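Local atomic coordinates of benzoylformate Decarboxylase (Polynucleobacter necessarius, PDB entry 4K9Q), a protein that binds thiamine diphosphate and a magnesium ion and probably catalyses the decarboxylation of benzoylformate to benzaldehyde and carbon dioxide. Residues Q16-V21 / K63-N68; T27-F31 / L160-E164; A96-T100 / L110-A115; A138-A142 / V154-L158. All blocks are in the same frame, centred on the assembly; numbering follows the deposited sequence.

From the N terminus, residues 16-21 open interaction 1 and residues 27-31 open interaction 2 before 63-68 close the first, so these two loops cross. Interaction 1 joins two neighbouring strands of the N-terminal parallel sheet. Residues 96-100 and 110-115 then form interaction 3, which closes a short loop at the end of strand 93-98. Interaction 4 follows, packing helix 135-147 on strand 154-159. Only with 160-164 does interaction 2 close, enclosing both interactions 3 and 4. The contacts meet around it: Asn68 packs on Glu28 and Phe31, Trp163 touches Phe139 and Leu158, and the backbones of Leu160 and Gln98 are probably hydrogen-bonded. Strand 93-98 lies between 66-69 and 154-159.

Interaction 1 of 4, residues Q16-V21 / K63-N68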
loop_
_atom_site.group_PDB
_atom_site.type_symbol
_atom_site.label_atom_id
_atom_site.label_comp_id
_atom_site.label_asym_id
_atom_site.label_seq_id
_atom_site.Cartn_x
_atom_site.Cartn_y
_atom_site.Cartn_z
ATOM N N GLN A 16 23.582 -4.959 -21.710
ATOM C CA GLN A 16 24.899 -4.849 -21.090
ATOM C C GLN A 16 24.840 -4.794 -19.562
ATOM O O GLN A 16 25.616 -4.083 -18.916
ATOM C CB GLN A 16 25.671 -3.667 -21.669
ATOM C CG GLN A 16 25.821 -3.767 -23.193
ATOM C CD GLN A 16 26.630 -2.628 -23.777
ATOM O OE1 GLN A 16 27.604 -2.173 -23.178
ATOM N NE2 GLN A 16 26.223 -2.154 -24.949
ATOM N N VAL A 17 23.912 -5.559 -19.002
ATOM C CA VAL A 17 23.786 -5.702 -17.556
ATOM C C VAL A 17 24.165 -7.142 -17.230
ATOM O O VAL A 17 23.324 -8.042 -17.276
ATOM C CB VAL A 17 22.344 -5.379 -17.111
ATOM C CG1 VAL A 17 22.159 -5.607 -15.609
ATOM C CG2 VAL A 17 22.004 -3.929 -17.481
ATOM N N THR A 18 25.440 -7.369 -16.932
ATOM C CA THR A 18 25.931 -8.744 -16.821
ATOM C C THR A 18 26.588 -9.055 -15.472
ATOM O O THR A 18 27.318 -10.043 -15.336
ATOM C CB THR A 18 26.886 -9.106 -17.983
ATOM O OG1 THR A 18 28.044 -8.269 -17.932
ATOM C CG2 THR A 18 26.183 -8.907 -19.329
ATOM N N THR A 19 26.321 -8.213 -14.479
ATOM C CA THR A 19 26.757 -8.499 -13.118
ATOM C C THR A 19 25.568 -8.732 -12.201
ATOM O O THR A 19 24.625 -7.944 -12.185
ATOM C CB THR A 19 27.633 -7.378 -12.532
ATOM O OG1 THR A 19 28.767 -7.172 -13.385
ATOM C CG2 THR A 19 28.127 -7.771 -11.133
ATOM N N VAL A 20 25.633 -9.819 -11.432
ATOM C CA VAL A 20 24.633 -10.144 -10.433
ATOM C C VAL A 20 25.312 -10.181 -9.065
ATOM O O VAL A 20 26.237 -10.966 -8.854
ATOM C CB VAL A 20 24.003 -11.543 -10.693
ATOM C CG1 VAL A 20 23.036 -11.902 -9.567
ATOM C CG2 VAL A 20 23.306 -11.605 -12.065
ATOM N N VAL A 21 24.883 -9.328 -8.141
ATOM C CA VAL A 21 25.341 -9.455 -6.763
ATOM C C VAL A 21 24.237 -10.187 -6.002
ATOM O O VAL A 21 23.059 -9.869 -6.146
ATOM C CB VAL A 21 25.613 -8.084 -6.108
ATOM C CG1 VAL A 21 26.307 -8.280 -4.760
ATOM C CG2 VAL A 21 26.452 -7.200 -7.028
ATOM N N LYS A 63 25.331 2.319 -14.921
ATOM C CA LYS A 63 24.345 1.438 -15.521
ATOM C C LYS A 63 23.855 0.487 -14.442
ATOM O O LYS A 63 24.444 0.410 -13.360
ATOM C CB LYS A 63 24.937 0.668 -16.703
ATOM C CG LYS A 63 26.064 -0.255 -16.348
ATOM C CD LYS A 63 26.491 -1.009 -17.602
ATOM C CE LYS A 63 27.671 -1.894 -17.345
ATOM N NZ LYS A 63 28.017 -2.681 -18.574
ATOM N N PRO A 64 22.764 -0.227 -14.723
ATOM C CA PRO A 64 22.192 -1.101 -13.697
ATOM C C PRO A 64 23.096 -2.276 -13.341
ATOM O O PRO A 64 23.931 -2.718 -14.131
ATOM C CB PRO A 64 20.905 -1.609 -14.353
ATOM C CG PRO A 64 20.556 -0.555 -15.374
ATOM C CD PRO A 64 21.885 -0.108 -15.901
ATOM N N VAL A 65 22.912 -2.760 -12.121
ATOM C CA VAL A 65 23.483 -4.013 -11.668
ATOM C C VAL A 65 22.295 -4.810 -11.130
ATOM O O VAL A 65 21.356 -4.229 -10.590
ATOM C CB VAL A 65 24.526 -3.783 -10.555
ATOM C CG1 VAL A 65 24.954 -5.126 -9.944
ATOM C CG2 VAL A 65 25.739 -3.020 -11.108
ATOM N N ILE A 66 22.305 -6.126 -11.315
ATOM C CA ILE A 66 21.237 -6.964 -10.784
ATOM C C ILE A 66 21.566 -7.430 -9.371
ATOM O O ILE A 66 22.685 -7.863 -9.095
ATOM C CB ILE A 66 20.988 -8.189 -11.671
ATOM C CG1 ILE A 66 20.420 -7.740 -13.022
ATOM C CG2 ILE A 66 20.030 -9.148 -10.986
ATOM C CD1 ILE A 66 20.317 -8.855 -14.008
ATOM N N VAL A 67 20.590 -7.299 -8.480
ATOM C CA VAL A 67 20.641 -7.879 -7.150
ATOM C C VAL A 67 19.746 -9.122 -7.194
ATOM O O VAL A 67 18.638 -9.073 -7.716
ATOM C CB VAL A 67 20.124 -6.869 -6.092
ATOM C CG1 VAL A 67 19.782 -7.569 -4.775
ATOM C CG2 VAL A 67 21.155 -5.762 -5.867
ATOM N N ASN A 68 20.230 -10.246 -6.683
ATOM C CA ASN A 68 19.420 -11.462 -6.631
ATOM C C ASN A 68 19.424 -11.966 -5.196
ATOM O O ASN A 68 20.459 -12.409 -4.690
ATOM C CB ASN A 68 19.972 -12.523 -7.589
ATOM C CG ASN A 68 19.069 -13.745 -7.705
ATOM O OD1 ASN A 68 19.521 -14.878 -7.514
ATOM N ND2 ASN A 68 17.796 -13.525 -8.034
HETATM O O HOH W 1 28.307 -0.838 -20.881
HETATM O O HOH W 2 25.667 -5.020 -14.443
#
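Val20 pairs with Ile66, and Val21 with Val67, where neighbouring strands 19-22 and 66-69 run side by side in the N-terminal parallel sheet of this thiamine diphosphate enzyme. The backbone ladder has three rungs: Ile66 N gives to Thr19 O at 3.1 Å, Val21 N to Ile66 O at 2.8 Å, and Asn68 N to Val21 O at 2.9 Å. Ile66 thus bonds to the residues on either side of Val20.

Apolar contacts flank the ladder. On the face carrying Val20, Ile66 CG1 meets Val17 CG1 at 3.8 Å, the side chains crossing at about a right angle; Val17 CG2 rests on Pro64, and Tyr143 of helix 135-147 covers both residues. On the face carrying Val21 its CG2 reaches Val65 CG1, with helix 47-61 beyond.

Polar links serve the strand starts. One water bridges Thr19 N and Pro64 O. Gln16, the first residue past helix 4-15, has the positive phi of a Schellman motif, and the extended Lys63 chain brings its ammonium group to that residue's carbonyl, probably favourable at a helix C terminus. Lys63 NZ lies 2.8 Å from Gln16 O, in the carbonyl plane, and gives to a water that donates to Gln16 OE1.

Interaction 2 of 4, residues T27-F31 / L160-E164; sequences TEETF and LDDWE
Phe31 and Trp163 meet obliquely, their ring planes 46° apart. Phe31 CD1 comes down over one face of the indole, off toward the rim of the six-membered ring, 3.4 Å from Trp163 CZ2. With Phe31 CG anti to its backbone N (chi1 171°), the ring swings so that CD1 lies over that six-membered ring. Behind it, Phe31 CB sits over the same indole's five-membered ring as a CH-pi contact.

Thr30 comes to the indole's edge, its OG1 near Trp163 CD1. Its chi1 of 48° sets the hydroxyl between N and carbonyl carbon, from where Thr30 OG1 donates to Leu160 O at 2.7 Å, in the carbonyl plane and on a lone pair. Thr471 of a second subunit also packs on Thr30. Leu160 CB points toward 27-31 and lies 3.5 Å from Thr27 O, while its CD2 meets Thr27 CG2, the two side chains crossing at about a right angle. A water in the indole plane accepts a hydrogen bond from Trp163 NE1 at 2.9 Å and donates one to Thr27 O. Replacing Trp163 by an alanine would probably open a gap beside Phe31 and leave that water without its N-H partner.

The contact fastens the short helix 29-32 to the loop after strand 154-159. Phe9 of helix 4-15 meets the ring of Phe31, and the indole is packed by that same helix and by Phe139 of helix 135-147.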
loop_
_atom_site.group_PDB
_atom_site.type_symbol
_atom_site.label_atom_id
_atom_site.label_comp_id
_atom_site.label_asym_id
_atom_site.label_seq_id
_atom_site.Cartn_x
_atom_site.Cartn_y
_atom_site.Cartn_z
ATOM N N THR A 27 14.819 -20.661 -3.884
ATOM C CA THR A 27 13.918 -20.078 -4.879
ATOM C C THR A 27 14.648 -19.307 -5.984
ATOM O O THR A 27 14.023 -18.859 -6.951
ATOM C CB THR A 27 12.878 -19.159 -4.201
ATOM O OG1 THR A 27 13.557 -18.238 -3.337
ATOM C CG2 THR A 27 11.920 -19.983 -3.369
ATOM N N GLU A 28 15.970 -19.176 -5.849
ATOM C CA GLU A 28 16.798 -18.525 -6.864
ATOM C C GLU A 28 17.637 -19.529 -7.668
ATOM O O GLU A 28 18.269 -19.168 -8.656
ATOM C CB GLU A 28 17.735 -17.504 -6.217
ATOM C CG GLU A 28 17.022 -16.325 -5.545
ATOM C CD GLU A 28 16.217 -16.740 -4.320
ATOM O OE1 GLU A 28 16.787 -17.414 -3.445
ATOM O OE2 GLU A 28 15.017 -16.392 -4.223
ATOM N N GLU A 29 17.669 -20.784 -7.240
ATOM C CA GLU A 29 18.554 -21.746 -7.897
ATOM C C GLU A 29 18.209 -21.992 -9.370
ATOM O O GLU A 29 19.103 -22.194 -10.188
ATOM C CB GLU A 29 18.606 -23.052 -7.105
ATOM C CG GLU A 29 19.359 -22.886 -5.796
ATOM C CD GLU A 29 19.568 -24.182 -5.048
ATOM O OE1 GLU A 29 18.743 -25.112 -5.178
ATOM O OE2 GLU A 29 20.579 -24.270 -4.335
ATOM N N THR A 30 16.923 -21.959 -9.711
ATOM C CA THR A 30 16.525 -22.141 -11.104
ATOM C C THR A 30 16.950 -20.958 -11.985
ATOM O O THR A 30 17.181 -21.113 -13.183
ATOM C CB THR A 30 15.012 -22.388 -11.222
ATOM O OG1 THR A 30 14.310 -21.408 -10.450
ATOM C CG2 THR A 30 14.671 -23.769 -10.676
ATOM N N PHE A 31 17.048 -19.777 -11.383
ATOM C CA PHE A 31 17.587 -18.608 -12.080
ATOM C C PHE A 31 19.100 -18.731 -12.272
ATOM O O PHE A 31 19.641 -18.359 -13.316
ATOM C CB PHE A 31 17.260 -17.335 -11.290
ATOM C CG PHE A 31 17.943 -16.103 -11.809
ATOM C CD1 PHE A 31 17.650 -15.607 -13.068
ATOM C CD2 PHE A 31 18.881 -15.433 -11.025
ATOM C CE1 PHE A 31 18.272 -14.467 -13.547
ATOM C CE2 PHE A 31 19.512 -14.281 -11.495
ATOM C CZ PHE A 31 19.212 -13.800 -12.757
ATOM N N LEU A 160 9.924 -19.412 -8.966
ATOM C CA LEU A 160 11.083 -20.230 -9.336
ATOM C C LEU A 160 10.830 -21.138 -10.530
ATOM O O LEU A 160 11.764 -21.527 -11.233
ATOM C CB LEU A 160 11.549 -21.063 -8.135
ATOM C CG LEU A 160 10.594 -22.168 -7.681
ATOM C CD1 LEU A 160 10.981 -23.481 -8.354
ATOM C CD2 LEU A 160 10.645 -22.309 -6.167
ATOM N N ASP A 161 9.567 -21.478 -10.741
ATOM C CA ASP A 161 9.197 -22.402 -11.809
ATOM C C ASP A 161 9.136 -21.759 -13.193
ATOM O O ASP A 161 9.014 -22.469 -14.193
ATOM C CB ASP A 161 7.872 -23.120 -11.486
ATOM C CG ASP A 161 6.703 -22.158 -11.233
ATOM O OD1 ASP A 161 6.889 -21.090 -10.605
ATOM O OD2 ASP A 161 5.569 -22.499 -11.648
ATOM N N ASP A 162 9.227 -20.430 -13.264
ATOM C CA ASP A 162 9.097 -19.752 -14.554
ATOM C C ASP A 162 10.290 -20.026 -15.475
ATOM O O ASP A 162 10.133 -20.102 -16.698
ATOM C CB ASP A 162 8.976 -18.234 -14.375
ATOM C CG ASP A 162 7.629 -17.795 -13.804
ATOM O OD1 ASP A 162 6.731 -18.635 -13.587
ATOM O OD2 ASP A 162 7.482 -16.577 -13.583
ATOM N N TRP A 163 11.476 -20.160 -14.883
ATOM C CA TRP A 163 12.725 -20.109 -15.631
ATOM C C TRP A 163 12.897 -21.197 -16.679
ATOM O O TRP A 163 13.492 -20.950 -17.726
ATOM C CB TRP A 163 13.925 -20.095 -14.672
ATOM C CG TRP A 163 13.917 -18.876 -13.819
ATOM C CD1 TRP A 163 13.632 -18.802 -12.481
ATOM C CD2 TRP A 163 14.170 -17.536 -14.252
ATOM N NE1 TRP A 163 13.706 -17.493 -12.059
ATOM C CE2 TRP A 163 14.033 -16.698 -13.126
ATOM C CE3 TRP A 163 14.497 -16.961 -15.486
ATOM C CZ2 TRP A 163 14.216 -15.318 -13.198
ATOM C CZ3 TRP A 163 14.688 -15.595 -15.550
ATOM C CH2 TRP A 163 14.545 -14.789 -14.414
ATOM N N GLU A 164 12.382 -22.388 -16.391
ATOM C CA GLU A 164 12.539 -23.538 -17.283
ATOM C C GLU A 164 11.437 -23.635 -18.334
ATOM O O GLU A 164 11.455 -24.542 -19.171
ATOM C CB GLU A 164 12.543 -24.834 -16.472
ATOM C CG GLU A 164 11.213 -25.111 -15.777
ATOM C CD GLU A 164 11.202 -26.424 -15.012
ATOM O OE1 GLU A 164 10.181 -26.711 -14.354
ATOM O OE2 GLU A 164 12.204 -27.168 -15.064
HETATM O O HOH W 3 13.453 -16.839 -9.267
#

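Interaction 3 of 4, residues A96-T100 / L110-A115; sequences AGQQT and LTNIEA
Gln98 OE1 is gripped by two backbone N-H groups, that of Asn112 at 2.8 Å and that of Gln99 at 2.9 Å from OE1, each in the carbonyl plane and on a lone pair, the Asn112 bond nearly straight (169° at the hydrogen). The other end of the amide acts as donor: Gln98 NE2 gives to Asn112 O at 3.0 Å, tilted from that carbonyl's plane. A bend at chi2 (64°) brings the amide here. Asn112 centres an inverse gamma turn, so the side chain leaving the end of strand 93-98 holds both backbone polar groups of the turn's central residue. Gln98 NE2 also bonds to Glu128, and a leucine here would probably leave the N-H groups of Asn112 and Gln99 and the Asn112 carbonyl without these mates, and take one partner from Glu128.

A water joins Asn112 ND2 to Gly97 O. Nearby, Gln99 crosses Thr111 at about a right angle, its CB and CG against Thr111 OG1, which is bonded to Pro108 O. Gln99 OE1 accepts from Thr100 N, while Gln99 NE2 reaches Leu109 O and Tyr278 O of a second subunit. The Leu110 side chain comes within about 5 Å of a bound thiamine diphosphate.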
loop_
_atom_site.group_PDB
_atom_site.type_symbol
_atom_site.label_atom_id
_atom_site.label_comp_id
_atom_site.label_asym_id
_atom_site.label_seq_id
_atom_site.Cartn_x
_atom_site.Cartn_y
_atom_site.Cartn_z
ATOM N N ALA A 96 14.072 -10.888 -6.513
ATOM C CA ALA A 96 14.003 -11.913 -5.481
ATOM C C ALA A 96 13.219 -13.102 -6.008
ATOM O O ALA A 96 12.171 -12.931 -6.629
ATOM C CB ALA A 96 13.343 -11.374 -4.226
ATOM N N GLY A 97 13.717 -14.309 -5.761
ATOM C CA GLY A 97 12.951 -15.493 -6.089
ATOM C C GLY A 97 11.670 -15.514 -5.281
ATOM O O GLY A 97 11.572 -14.904 -4.211
ATOM N N GLN A 98 10.683 -16.215 -5.809
ATOM C CA GLN A 98 9.382 -16.383 -5.189
ATOM C C GLN A 98 9.063 -17.876 -5.232
ATOM O O GLN A 98 9.624 -18.610 -6.066
ATOM C CB GLN A 98 8.344 -15.587 -5.988
ATOM C CG GLN A 98 6.865 -15.812 -5.619
ATOM C CD GLN A 98 6.534 -15.365 -4.195
ATOM O OE1 GLN A 98 6.949 -16.008 -3.227
ATOM N NE2 GLN A 98 5.782 -14.265 -4.064
ATOM N N GLN A 99 8.194 -18.336 -4.332
ATOM C CA GLN A 99 7.770 -19.735 -4.337
ATOM C C GLN A 99 7.150 -20.096 -5.684
ATOM O O GLN A 99 6.681 -19.229 -6.416
ATOM C CB GLN A 99 6.802 -20.032 -3.183
ATOM C CG GLN A 99 7.481 -20.665 -1.961
ATOM C CD GLN A 99 7.867 -22.132 -2.193
ATOM O OE1 GLN A 99 7.930 -22.611 -3.333
ATOM N NE2 GLN A 99 8.131 -22.851 -1.106
ATOM N N THR A 100 7.158 -21.384 -6.003
ATOM C CA THR A 100 6.636 -21.851 -7.273
ATOM C C THR A 100 5.140 -21.549 -7.443
ATOM O O THR A 100 4.354 -21.676 -6.495
ATOM C CB THR A 100 6.884 -23.361 -7.447
ATOM O OG1 THR A 100 6.143 -23.823 -8.576
ATOM C CG2 THR A 100 6.430 -24.121 -6.209
ATOM N N LEU A 110 8.376 -19.640 2.942
ATOM C CA LEU A 110 9.228 -18.774 2.122
ATOM C C LEU A 110 8.510 -18.182 0.901
ATOM O O LEU A 110 9.133 -17.769 -0.076
ATOM C CB LEU A 110 10.551 -19.468 1.771
ATOM C CG LEU A 110 11.481 -19.574 3.000
ATOM C CD1 LEU A 110 12.480 -20.705 2.881
ATOM C CD2 LEU A 110 12.196 -18.251 3.276
ATOM N N THR A 111 7.186 -18.119 0.982
ATOM C CA THR A 111 6.428 -17.301 0.053
ATOM C C THR A 111 6.633 -15.831 0.397
ATOM O O THR A 111 6.554 -15.429 1.562
ATOM C CB THR A 111 4.927 -17.609 0.113
ATOM O OG1 THR A 111 4.710 -18.959 -0.291
ATOM C CG2 THR A 111 4.155 -16.686 -0.815
ATOM N N ASN A 112 6.905 -15.028 -0.620
ATOM C CA ASN A 112 7.006 -13.603 -0.407
ATOM C C ASN A 112 5.596 -13.039 -0.553
ATOM O O ASN A 112 5.165 -12.681 -1.651
ATOM C CB ASN A 112 7.971 -12.988 -1.418
ATOM C CG ASN A 112 8.405 -11.597 -1.027
ATOM O OD1 ASN A 112 7.957 -11.057 -0.008
ATOM N ND2 ASN A 112 9.297 -11.010 -1.826
ATOM N N ILE A 113 4.869 -13.001 0.563
ATOM C CA ILE A 113 3.439 -12.685 0.538
ATOM C C ILE A 113 3.219 -11.211 0.203
ATOM O O ILE A 113 3.871 -10.350 0.787
ATOM C CB ILE A 113 2.781 -13.069 1.877
ATOM C CG1 ILE A 113 2.931 -14.576 2.122
ATOM C CG2 ILE A 113 1.311 -12.651 1.900
ATOM C CD1 ILE A 113 2.624 -15.025 3.540
ATOM N N GLU A 114 2.314 -10.925 -0.739
ATOM C CA GLU A 114 2.146 -9.561 -1.250
ATOM C C GLU A 114 3.503 -8.942 -1.573
ATOM O O GLU A 114 3.811 -7.824 -1.145
ATOM C CB GLU A 114 1.402 -8.664 -0.250
ATOM C CG GLU A 114 -0.056 -8.987 -0.080
ATOM C CD GLU A 114 -0.930 -7.743 0.132
ATOM O OE1 GLU A 114 -0.441 -6.708 0.655
ATOM O OE2 GLU A 114 -2.126 -7.805 -0.233
ATOM N N ALA A 115 4.302 -9.667 -2.347
ATOM C CA ALA A 115 5.667 -9.252 -2.642
ATOM C C ALA A 115 5.770 -7.823 -3.153
ATOM O O ALA A 115 6.697 -7.105 -2.789
ATOM C CB ALA A 115 6.319 -10.216 -3.625
HETATM O O HOH W 4 9.894 -12.395 -4.194
#

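Interaction 4 of 4, residues A138-A142 / V154-L158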
loop_
_atom_site.group_PDB
_atom_site.type_symbol
_atom_site.label_atom_id
_atom_site.label_comp_id
_atom_site.label_asym_id
_atom_site.label_seq_id
_atom_site.Cartn_x
_atom_site.Cartn_y
_atom_site.Cartn_z
ATOM N N ALA A 138 9.308 -8.089 -18.496
ATOM C CA ALA A 138 9.346 -7.451 -17.174
ATOM C C ALA A 138 10.753 -6.944 -16.842
ATOM O O ALA A 138 10.919 -5.863 -16.245
ATOM C CB ALA A 138 8.833 -8.402 -16.097
ATOM N N PHE A 139 11.772 -7.712 -17.232
ATOM C CA PHE A 139 13.142 -7.228 -17.108
ATOM C C PHE A 139 13.387 -5.973 -17.956
ATOM O O PHE A 139 14.055 -5.031 -17.511
ATOM C CB PHE A 139 14.156 -8.328 -17.434
ATOM C CG PHE A 139 14.531 -9.179 -16.244
ATOM C CD1 PHE A 139 15.659 -8.881 -15.495
ATOM C CD2 PHE A 139 13.747 -10.261 -15.873
ATOM C CE1 PHE A 139 16.022 -9.663 -14.390
ATOM C CE2 PHE A 139 14.103 -11.054 -14.772
ATOM C CZ PHE A 139 15.242 -10.748 -14.031
ATOM N N MET A 140 12.852 -5.951 -19.178
ATOM C CA MET A 140 12.992 -4.752 -20.000
ATOM C C MET A 140 12.289 -3.545 -19.361
ATOM O O MET A 140 12.843 -2.449 -19.322
ATOM C CB MET A 140 12.462 -4.975 -21.417
ATOM C CG MET A 140 12.722 -3.788 -22.338
ATOM S SD MET A 140 14.477 -3.468 -22.583
ATOM C CE MET A 140 14.600 -1.764 -22.033
ATOM N N ARG A 141 11.064 -3.741 -18.880
ATOM C CA ARG A 141 10.345 -2.651 -18.217
ATOM C C ARG A 141 11.080 -2.229 -16.948
ATOM O O ARG A 141 11.119 -1.051 -16.609
ATOM C CB ARG A 141 8.903 -3.060 -17.900
ATOM C CG ARG A 141 8.080 -1.971 -17.203
ATOM C CD ARG A 141 6.586 -2.297 -17.217
ATOM N NE ARG A 141 5.865 -1.336 -16.389
ATOM C CZ ARG A 141 4.608 -1.469 -15.977
ATOM N NH1 ARG A 141 3.877 -2.523 -16.329
ATOM N NH2 ARG A 141 4.074 -0.522 -15.216
ATOM N N ALA A 142 11.662 -3.198 -16.242
ATOM C CA ALA A 142 12.458 -2.892 -15.047
ATOM C C ALA A 142 13.644 -1.982 -15.403
ATOM O O ALA A 142 13.860 -0.946 -14.765
ATOM C CB ALA A 142 12.943 -4.187 -14.371
ATOM N N VAL A 154 14.268 -0.699 -8.858
ATOM C CA VAL A 154 12.989 -1.355 -9.119
ATOM C C VAL A 154 13.055 -2.788 -8.581
ATOM O O VAL A 154 14.144 -3.315 -8.318
ATOM C CB VAL A 154 12.672 -1.384 -10.625
ATOM C CG1 VAL A 154 12.526 0.026 -11.174
ATOM C CG2 VAL A 154 13.770 -2.123 -11.376
ATOM N N PHE A 155 11.891 -3.414 -8.400
ATOM C CA PHE A 155 11.845 -4.742 -7.792
ATOM C C PHE A 155 10.999 -5.709 -8.610
ATOM O O PHE A 155 9.854 -5.398 -8.958
ATOM C CB PHE A 155 11.287 -4.672 -6.368
ATOM C CG PHE A 155 11.047 -6.024 -5.750
ATOM C CD1 PHE A 155 12.119 -6.831 -5.392
ATOM C CD2 PHE A 155 9.760 -6.501 -5.548
ATOM C CE1 PHE A 155 11.915 -8.088 -4.825
ATOM C CE2 PHE A 155 9.551 -7.764 -4.972
ATOM C CZ PHE A 155 10.631 -8.557 -4.627
ATOM N N LEU A 156 11.572 -6.879 -8.914
ATOM C CA LEU A 156 10.829 -7.977 -9.544
ATOM C C LEU A 156 10.818 -9.204 -8.638
ATOM O O LEU A 156 11.871 -9.624 -8.144
ATOM C CB LEU A 156 11.475 -8.376 -10.876
ATOM C CG LEU A 156 11.512 -7.334 -11.995
ATOM C CD1 LEU A 156 12.265 -7.897 -13.192
ATOM C CD2 LEU A 156 10.096 -6.934 -12.378
ATOM N N SER A 157 9.634 -9.771 -8.439
ATOM C CA SER A 157 9.439 -11.015 -7.719
ATOM C C SER A 157 9.214 -12.105 -8.758
ATOM O O SER A 157 8.279 -12.020 -9.558
ATOM C CB SER A 157 8.213 -10.883 -6.811
ATOM O OG SER A 157 7.901 -12.115 -6.192
ATOM N N LEU A 158 10.058 -13.134 -8.737
ATOM C CA LEU A 158 10.145 -14.094 -9.835
ATOM C C LEU A 158 9.935 -15.544 -9.372
ATOM O O LEU A 158 10.837 -16.169 -8.824
ATOM C CB LEU A 158 11.502 -13.921 -10.539
ATOM C CG LEU A 158 11.694 -12.490 -11.089
ATOM C CD1 LEU A 158 13.131 -12.169 -11.346
ATOM C CD2 LEU A 158 10.857 -12.262 -12.337
#
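The Phe139 ring carries Leu156 CD1 squarely over the centre of one face, a CH-pi contact with the methyl 3.9 Å from the ring centroid and 10° off the normal. Leu158 CD1 comes obliquely to the far end of the same ring, 3.7 Å from Phe139 CZ and as near to CE2. Trp163 touches this end of the ring too, while Thr8 and Leu11 of helix 4-15 pack on Phe139. The CB bond of Phe155 points away from the helix, and its ring packs on strand 93-98.

Leu156 is the hub of the packing. Its CG is trans to the carbonyl carbon (chi1 -63°), and the chain extends to put CD1 among Phe139, Ala138 O and Ala142 CB, the last 4.0 Å from Leu156 CD1. Its other methyl, CD2, leans on Ala138 CB.

Helix 135-147 and strand 154-159 are the last two elements of a beta-alpha-beta unit that begins with strand 126-127. The helix segment runs back antiparallel to the strand, at 166°, with the axes of the two segments 9.3 Å apart, a distance consistent with the small Ala138 and Ala142, one turn apart, pointing toward the strand. At the start of the strand, Val154 CG2 lies 3.7 Å from Ala142 CB and near the carbonyl oxygen of that alanine. Arg141 of this helix forms a salt bridge with Glu107 of a third subunit.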